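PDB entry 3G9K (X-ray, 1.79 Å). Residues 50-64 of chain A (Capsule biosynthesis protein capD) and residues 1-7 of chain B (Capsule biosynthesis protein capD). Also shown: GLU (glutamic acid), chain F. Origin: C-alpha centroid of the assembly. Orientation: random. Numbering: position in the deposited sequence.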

# COMPACT_ATOMS: atom_id res chain seq x y z
N VAL A 50 -10.28 11.17 -1.29
CA VAL A 50 -11.29 10.65 -2.24
C VAL A 50 -10.91 9.25 -2.75
O VAL A 50 -11.70 8.32 -2.72
CB VAL A 50 -11.43 11.60 -3.42
CG1 VAL A 50 -12.23 10.96 -4.49
CG2 VAL A 50 -12.08 12.94 -2.96
N VAL A 51 -9.69 9.12 -3.24
CA VAL A 51 -9.13 7.85 -3.70
C VAL A 51 -9.17 6.79 -2.61
O VAL A 51 -9.52 5.65 -2.88
CB VAL A 51 -7.69 8.01 -4.26
CG1 VAL A 51 -7.03 6.64 -4.48
CG2 VAL A 51 -7.67 8.81 -5.60
N SER A 52 -8.77 7.14 -1.39
CA SER A 52 -8.74 6.12 -0.30
C SER A 52 -10.12 5.57 -0.02
O SER A 52 -10.33 4.35 0.03
CB SER A 52 -8.14 6.65 0.97
OG SER A 52 -6.79 6.94 0.76
N TYR A 53 -11.09 6.45 0.11
CA TYR A 53 -12.47 6.01 0.29
C TYR A 53 -13.10 5.21 -0.91
O TYR A 53 -13.85 4.26 -0.71
CB TYR A 53 -13.33 7.22 0.70
CG TYR A 53 -13.44 7.46 2.19
CD1 TYR A 53 -12.77 8.50 2.80
CD2 TYR A 53 -14.29 6.69 2.97
CE1 TYR A 53 -12.94 8.76 4.21
CE2 TYR A 53 -14.43 6.91 4.30
CZ TYR A 53 -13.76 7.95 4.93
OH TYR A 53 -13.94 8.11 6.26
N VAL A 54 -12.83 5.61 -2.14
CA VAL A 54 -13.30 4.89 -3.33
C VAL A 54 -12.75 3.43 -3.38
O VAL A 54 -13.51 2.49 -3.61
CB VAL A 54 -12.93 5.68 -4.63
CG1 VAL A 54 -13.02 4.79 -5.86
CG2 VAL A 54 -13.82 6.95 -4.72
N LEU A 55 -11.47 3.28 -3.08
CA LEU A 55 -10.77 2.01 -3.03
C LEU A 55 -11.41 1.13 -1.98
O LEU A 55 -11.62 -0.07 -2.22
CB LEU A 55 -9.27 2.21 -2.78
CG LEU A 55 -8.46 2.68 -4.00
CD1 LEU A 55 -7.09 3.07 -3.51
CD2 LEU A 55 -8.43 1.63 -5.11
N GLY A 56 -11.81 1.70 -0.84
CA GLY A 56 -12.51 0.94 0.22
C GLY A 56 -13.83 0.40 -0.26
O GLY A 56 -14.37 -0.62 0.24
N VAL A 57 -14.41 1.07 -1.25
CA VAL A 57 -15.69 0.60 -1.80
C VAL A 57 -15.52 -0.37 -2.97
O VAL A 57 -16.13 -1.44 -3.01
CB VAL A 57 -16.57 1.81 -2.23
CG1 VAL A 57 -17.78 1.32 -2.98
CG2 VAL A 57 -16.98 2.63 -1.01
N VAL A 58 -14.70 -0.00 -3.94
CA VAL A 58 -14.62 -0.76 -5.19
C VAL A 58 -13.50 -1.80 -5.18
O VAL A 58 -13.48 -2.71 -6.03
CB VAL A 58 -14.46 0.21 -6.42
CG1 VAL A 58 -15.61 1.24 -6.46
CG2 VAL A 58 -13.08 0.92 -6.41
N GLU A 59 -12.53 -1.64 -4.28
CA GLU A 59 -11.45 -2.59 -4.15
C GLU A 59 -11.44 -3.14 -2.71
O GLU A 59 -10.41 -3.20 -2.07
CB GLU A 59 -10.11 -1.94 -4.48
CG GLU A 59 -9.09 -2.98 -4.79
CD GLU A 59 -7.69 -2.40 -4.93
OE1 GLU A 59 -7.31 -1.56 -4.09
OE2 GLU A 59 -7.00 -2.81 -5.88
N LEU A 60 -12.63 -3.50 -2.26
CA LEU A 60 -12.97 -3.77 -0.86
C LEU A 60 -12.23 -4.93 -0.20
O LEU A 60 -12.07 -4.95 1.04
CB LEU A 60 -14.48 -3.97 -0.76
CG LEU A 60 -15.04 -5.19 -1.51
CD1 LEU A 60 -15.38 -6.29 -0.44
CD2 LEU A 60 -16.24 -4.87 -2.37
N HIS A 61 -11.72 -5.83 -1.03
CA HIS A 61 -10.90 -6.95 -0.54
C HIS A 61 -9.60 -6.48 0.01
O HIS A 61 -9.04 -7.12 0.88
CB HIS A 61 -10.63 -7.99 -1.64
CG HIS A 61 -10.12 -7.42 -2.93
ND1 HIS A 61 -10.95 -6.79 -3.84
CD2 HIS A 61 -8.88 -7.37 -3.45
CE1 HIS A 61 -10.24 -6.40 -4.88
NE2 HIS A 61 -8.98 -6.76 -4.68
N ALA A 62 -9.14 -5.32 -0.46
CA ALA A 62 -7.73 -4.89 -0.21
C ALA A 62 -7.52 -3.79 0.81
O ALA A 62 -6.42 -3.64 1.34
CB ALA A 62 -7.10 -4.46 -1.54
N SER A 63 -8.52 -2.97 1.05
CA SER A 63 -8.41 -1.89 2.02
C SER A 63 -9.83 -1.43 2.34
O SER A 63 -10.78 -1.82 1.66
CB SER A 63 -7.60 -0.71 1.47
OG SER A 63 -8.33 0.06 0.49
N GLY A 64 -9.94 -0.58 3.35
CA GLY A 64 -11.21 0.10 3.61
C GLY A 64 -11.40 0.61 5.02
O GLY A 64 -10.45 0.69 5.81
N THR B 1 -4.07 -5.18 0.81
CA THR B 1 -3.20 -3.96 0.77
C THR B 1 -3.34 -3.34 -0.62
O THR B 1 -3.51 -4.05 -1.61
CB THR B 1 -1.75 -4.33 1.08
OG1 THR B 1 -1.76 -5.10 2.29
CG2 THR B 1 -0.82 -3.07 1.24
N THR B 2 -3.33 -2.02 -0.65
CA THR B 2 -3.41 -1.26 -1.91
C THR B 2 -2.45 -0.11 -1.76
O THR B 2 -2.35 0.44 -0.67
CB THR B 2 -4.84 -0.78 -2.18
OG1 THR B 2 -4.98 -0.40 -3.57
CG2 THR B 2 -5.21 0.38 -1.26
N HIS B 3 -1.73 0.23 -2.84
CA HIS B 3 -0.87 1.37 -2.85
C HIS B 3 -1.28 2.35 -3.97
O HIS B 3 -1.49 1.91 -5.10
CB HIS B 3 0.55 1.00 -3.08
CG HIS B 3 1.45 2.14 -2.81
ND1 HIS B 3 1.94 2.95 -3.80
CD2 HIS B 3 1.84 2.70 -1.65
CE1 HIS B 3 2.60 3.95 -3.27
NE2 HIS B 3 2.57 3.81 -1.96
N PHE B 4 -1.41 3.65 -3.65
CA PHE B 4 -1.60 4.68 -4.68
C PHE B 4 -0.60 5.87 -4.54
O PHE B 4 0.06 6.06 -3.52
CB PHE B 4 -3.08 5.13 -4.73
CG PHE B 4 -3.52 5.89 -3.51
CD1 PHE B 4 -3.99 5.22 -2.41
CD2 PHE B 4 -3.33 7.28 -3.43
CE1 PHE B 4 -4.39 5.90 -1.28
CE2 PHE B 4 -3.72 7.98 -2.33
CZ PHE B 4 -4.24 7.29 -1.22
N VAL B 5 -0.45 6.62 -5.64
CA VAL B 5 0.41 7.80 -5.71
C VAL B 5 -0.34 8.89 -6.46
O VAL B 5 -1.00 8.61 -7.47
CB VAL B 5 1.73 7.48 -6.44
CG1 VAL B 5 2.72 8.68 -6.32
CG2 VAL B 5 2.32 6.15 -5.89
N ILE B 6 -0.26 10.09 -5.91
CA ILE B 6 -0.88 11.28 -6.51
C ILE B 6 0.14 12.40 -6.57
O ILE B 6 0.89 12.56 -5.64
CB ILE B 6 -2.04 11.75 -5.70
CG1 ILE B 6 -3.02 10.60 -5.53
CG2 ILE B 6 -2.74 12.98 -6.39
CD1 ILE B 6 -4.17 10.93 -4.61
N ILE B 7 0.18 13.14 -7.67
CA ILE B 7 0.95 14.40 -7.72
C ILE B 7 0.07 15.50 -8.23
O ILE B 7 -0.68 15.28 -9.19
CB ILE B 7 2.19 14.29 -8.62
CG1 ILE B 7 3.05 13.09 -8.18
CG2 ILE B 7 2.95 15.62 -8.59
CD1 ILE B 7 4.33 12.92 -8.99
N GLU F . 0.00 -10.17 3.31
CA GLU F . -0.32 -9.14 2.33
C GLU F . -0.32 -7.72 2.94
O GLU F . -1.01 -7.51 3.94
CB GLU F . -1.69 -9.48 1.74
CG GLU F . -2.42 -8.32 1.08
CD GLU F . -1.79 -7.87 -0.21
OE1 GLU F . -0.60 -8.14 -0.45
OE2 GLU F . -2.52 -7.20 -0.97
OXT GLU F . 0.33 -6.76 2.48

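Residues 50-58 of chain A form the end of a helix that begins earlier in the chain, and residues 2-7 of chain B form an extended strand. The two elements run roughly antiparallel, with an angle of 151° between their N-to-C directions and a closest approach of 10.2 Å between their axes, a spacing that leaves room for a layer of side chains. Hydrogen bonds of the i to i+4 kind hold the helix; near its end Val57(A) N makes a weak one to Tyr53(A) O (3.3 Å) and a shorter i to i+3 bond to Val54(A) O (2.9 Å). Glu59(A) is the first residue to leave helical backbone angles, although Glu59(A) N still donates to Leu55(A) O at 2.7 Å. The loop that follows draws closer to chain B: the CA atoms of Ala62(A) and Thr1(B) lie 4.7 Å apart, against 8.2 Å for those of Val51(A) and Phe4(B). This closeness permits a direct backbone link, in which Thr1(B) N donates to Ala62(A) O at 2.9 Å. Thr1(B) N also donates to GLU OE2 at 3.1 Å.

In chain B, Thr2(B), Phe4(B) and Ile6(B) point toward chain A, whereas the CA-to-CB bonds of Thr1(B) and His3(B) point away. From the helix, Val51(A) and Leu55(A), one turn apart, meet this row. Phe4(B), with chi1 in the p well, presents one ring face to Val51(A): Val51(A) CG1 sits 3.8 Å from the centroid of the Phe4(B) ring and only 13° off the ring normal, a CH-pi contact. Val51(A) CG2 lies 4.2 Å from Ile6(B) CD1, so the branched side chain touches two successive inward residues of the strand. Leu55(A) CD1 approaches Phe4(B) CD1 at 3.9 Å and Thr2(B) CG2 at 4.0 Å, carrying the apolar packing toward the start of the strand. The CA-to-CB bond of Ser52(A) points sideways, and its small side chain lets Ser52(A) OG come within 3.2 Å of Phe4(B) CZ; the hydroxyl is hydrogen-bonded to a residue adjoining the stretches.

Thr2(B) has the largest area covered by the opposing stretch, 73 Å², and combines polar and apolar contacts. Thr2(B) OG1 donates to Glu59(A) OE1 at 2.7 Å, while Thr2(B) CG2 packs against Leu55(A) and lies 3.6 Å from Ser63(A) OG. Glu59(A) reaches the threonine with chi1 and chi2 both t, and its OE2 is satisfied elsewhere in the structure, so neither carboxylate oxygen is left without a partner in this buried setting. Ala62(A) places only a methyl against the strand, with Ala62(A) CB 4.4 Å from Thr2(B) CB, in keeping with the close backbone approach here. At the ligand, Thr1(B) OG1 donates to GLU OXT at 2.7 Å. Altogether the two stretches bury 378 Å², both sides summed, with apolar packing along the helix and hydrogen bonds at Glu59(A) and Ala62(A) beyond it.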